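Viral protein F93 (Sulfolobus turreted icosahedral virus, PDB 2CO5) probably binds DNA through a winged-helix domain, as a disulfide-linked dimer that may regulate viral or host genes. Local coordinates at residues B[15-20]-B[36-41]. Sequence-based numbering, arbitrary orientation.
Sequences LKVLVI and KRFDID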
loop_
_atom_site.group_PDB
_atom_site.type_symbol
_atom_site.label_atom_id
_atom_site.label_comp_id
_atom_site.label_asym_id
_atom_site.label_seq_id
_atom_site.Cartn_x
_atom_site.Cartn_y
_atom_site.Cartn_z
ATOM N N LEU B 15 8.559 -0.516 -9.068
ATOM C CA LEU B 15 8.822 -1.869 -9.590
ATOM C C LEU B 15 7.990 -2.195 -10.832
ATOM O O LEU B 15 8.463 -2.877 -11.742
ATOM C CB LEU B 15 8.568 -2.925 -8.502
ATOM C CG LEU B 15 9.763 -3.355 -7.640
ATOM C CD1 LEU B 15 10.753 -2.233 -7.461
ATOM C CD2 LEU B 15 9.311 -3.912 -6.289
ATOM N N LYS B 16 6.748 -1.719 -10.858
ATOM C CA LYS B 16 5.852 -1.983 -11.980
ATOM C C LYS B 16 6.338 -1.277 -13.244
ATOM O O LYS B 16 6.242 -1.834 -14.341
ATOM C CB LYS B 16 4.419 -1.562 -11.630
ATOM C CG LYS B 16 3.359 -1.799 -12.729
ATOM C CD LYS B 16 3.218 -3.253 -13.093
ATOM C CE LYS B 16 2.097 -3.468 -14.111
ATOM N NZ LYS B 16 2.160 -4.830 -14.712
ATOM N N VAL B 17 6.852 -0.057 -13.084
ATOM C CA VAL B 17 7.382 0.723 -14.210
ATOM C C VAL B 17 8.642 0.067 -14.798
ATOM O O VAL B 17 8.846 0.085 -16.012
ATOM C CB VAL B 17 7.643 2.200 -13.808
ATOM C CG1 VAL B 17 8.577 2.901 -14.802
ATOM C CG2 VAL B 17 6.327 2.950 -13.707
ATOM N N LEU B 18 9.465 -0.524 -13.935
ATOM C CA LEU B 18 10.602 -1.338 -14.383
ATOM C C LEU B 18 10.160 -2.568 -15.184
ATOM O O LEU B 18 10.635 -2.783 -16.295
ATOM C CB LEU B 18 11.469 -1.763 -13.191
ATOM C CG LEU B 18 12.661 -0.847 -12.905
ATOM C CD1 LEU B 18 13.754 -1.101 -13.929
ATOM C CD2 LEU B 18 12.241 0.620 -12.901
ATOM N N VAL B 19 9.251 -3.359 -14.620
ATOM C CA VAL B 19 8.701 -4.544 -15.304
ATOM C C VAL B 19 8.043 -4.179 -16.640
ATOM O O VAL B 19 8.234 -4.865 -17.644
ATOM C CB VAL B 19 7.672 -5.277 -14.412
ATOM C CG1 VAL B 19 6.900 -6.331 -15.207
ATOM C CG2 VAL B 19 8.365 -5.903 -13.219
ATOM N N ILE B 20 7.269 -3.098 -16.633
ATOM C CA ILE B 20 6.663 -2.531 -17.844
ATOM C C ILE B 20 7.694 -2.247 -18.943
ATOM O O ILE B 20 7.425 -2.460 -20.124
ATOM C CB ILE B 20 5.908 -1.212 -17.510
ATOM C CG1 ILE B 20 4.475 -1.509 -17.062
ATOM C CG2 ILE B 20 5.879 -0.281 -18.697
ATOM C CD1 ILE B 20 3.724 -0.280 -16.525
ATOM N N LYS B 36 3.302 9.572 -16.466
ATOM C CA LYS B 36 2.516 9.310 -17.661
ATOM C C LYS B 36 1.740 7.996 -17.577
ATOM O O LYS B 36 0.623 7.911 -18.076
ATOM C CB LYS B 36 3.361 9.413 -18.941
ATOM C CG LYS B 36 4.269 8.248 -19.286
ATOM C CD LYS B 36 4.355 8.112 -20.810
ATOM C CE LYS B 36 5.477 7.189 -21.243
ATOM N NZ LYS B 36 5.344 6.779 -22.665
ATOM N N ARG B 37 2.317 6.986 -16.933
ATOM C CA ARG B 37 1.639 5.692 -16.784
ATOM C C ARG B 37 0.612 5.674 -15.642
ATOM O O ARG B 37 -0.425 5.030 -15.767
ATOM C CB ARG B 37 2.656 4.554 -16.594
ATOM C CG ARG B 37 3.621 4.351 -17.774
ATOM C CD ARG B 37 2.917 3.877 -19.029
ATOM N NE ARG B 37 3.758 4.038 -20.217
ATOM C CZ ARG B 37 4.456 3.070 -20.812
ATOM N NH1 ARG B 37 4.436 1.820 -20.355
ATOM N NH2 ARG B 37 5.183 3.357 -21.885
ATOM N N PHE B 38 0.887 6.376 -14.544
ATOM C CA PHE B 38 0.019 6.306 -13.365
ATOM C C PHE B 38 -0.647 7.612 -12.936
ATOM O O PHE B 38 -1.437 7.606 -11.997
ATOM C CB PHE B 38 0.787 5.705 -12.186
ATOM C CG PHE B 38 1.062 4.242 -12.343
ATOM C CD1 PHE B 38 0.052 3.308 -12.125
ATOM C CD2 PHE B 38 2.313 3.792 -12.749
ATOM C CE1 PHE B 38 0.291 1.955 -12.291
ATOM C CE2 PHE B 38 2.560 2.438 -12.913
ATOM C CZ PHE B 38 1.546 1.516 -12.683
ATOM N N ASP B 39 -0.332 8.721 -13.601
ATOM C CA ASP B 39 -0.918 10.020 -13.253
ATOM C C ASP B 39 -0.492 10.487 -11.857
ATOM O O ASP B 39 -1.178 11.297 -11.236
ATOM C CB ASP B 39 -2.456 9.947 -13.346
ATOM C CG ASP B 39 -3.078 11.225 -13.872
ATOM O OD1 ASP B 39 -2.540 11.798 -14.844
ATOM O OD2 ASP B 39 -4.121 11.648 -13.326
ATOM N N ILE B 40 0.645 9.983 -11.379
ATOM C CA ILE B 40 1.173 10.328 -10.065
ATOM C C ILE B 40 2.506 11.052 -10.231
ATOM O O ILE B 40 3.395 10.584 -10.946
ATOM C CB ILE B 40 1.382 9.069 -9.194
ATOM C CG1 ILE B 40 0.051 8.355 -8.957
ATOM C CG2 ILE B 40 2.012 9.428 -7.844
ATOM C CD1 ILE B 40 0.213 6.980 -8.342
ATOM N N ASP B 41 2.626 12.201 -9.571
ATOM C CA ASP B 41 3.837 13.013 -9.608
ATOM C C ASP B 41 4.562 12.860 -8.277
ATOM O O ASP B 41 4.162 13.447 -7.273
ATOM C CB ASP B 41 3.483 14.489 -9.854
ATOM C CG ASP B 41 4.640 15.288 -10.451
ATOM O OD1 ASP B 41 5.660 14.674 -10.826
ATOM O OD2 ASP B 41 4.517 16.533 -10.564
#
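The last turns of helix 9-20 pack against the C-terminal end of helix 30-38, the backbones coming nearest at Val17 and Arg37, whose CA atoms lie 8.0 Å apart. No hydrogen bond joins the two segments, so the contact rests on van der Waals packing. Phe38 reaches across with the rim of its ring. With CG anti to its own carbonyl carbon (chi1 -71°), the ring extends toward helix 9-20, where its CE2 meets Val17 CG2 at 3.9 Å and its CZ meets Lys16 CG at 3.8 Å, both partners close to the ring plane. Compact, branched Val17 suits this buried place, its CG2 methyl meeting the ring edge; Lys16 lends only the apolar start of its chain, which crosses the ring at about a right angle and carries the amine away. One turn on, Ile20 CG2 meets the guanidinium of Arg37 obliquely. Just past the helix, Asp39 turns the chain with a positive phi. Lys90 NZ of the second subunit hydrogen-bonds Phe38 O, and Ile91 of that subunit packs on the Phe38 side chain, placing this corner of the winged-helix domain at the dimer interface. Within the chain, Val17 also packs on Leu30 and Ile34 of helix 30-38, while Lys16 touches Phe81 of helix 75-92.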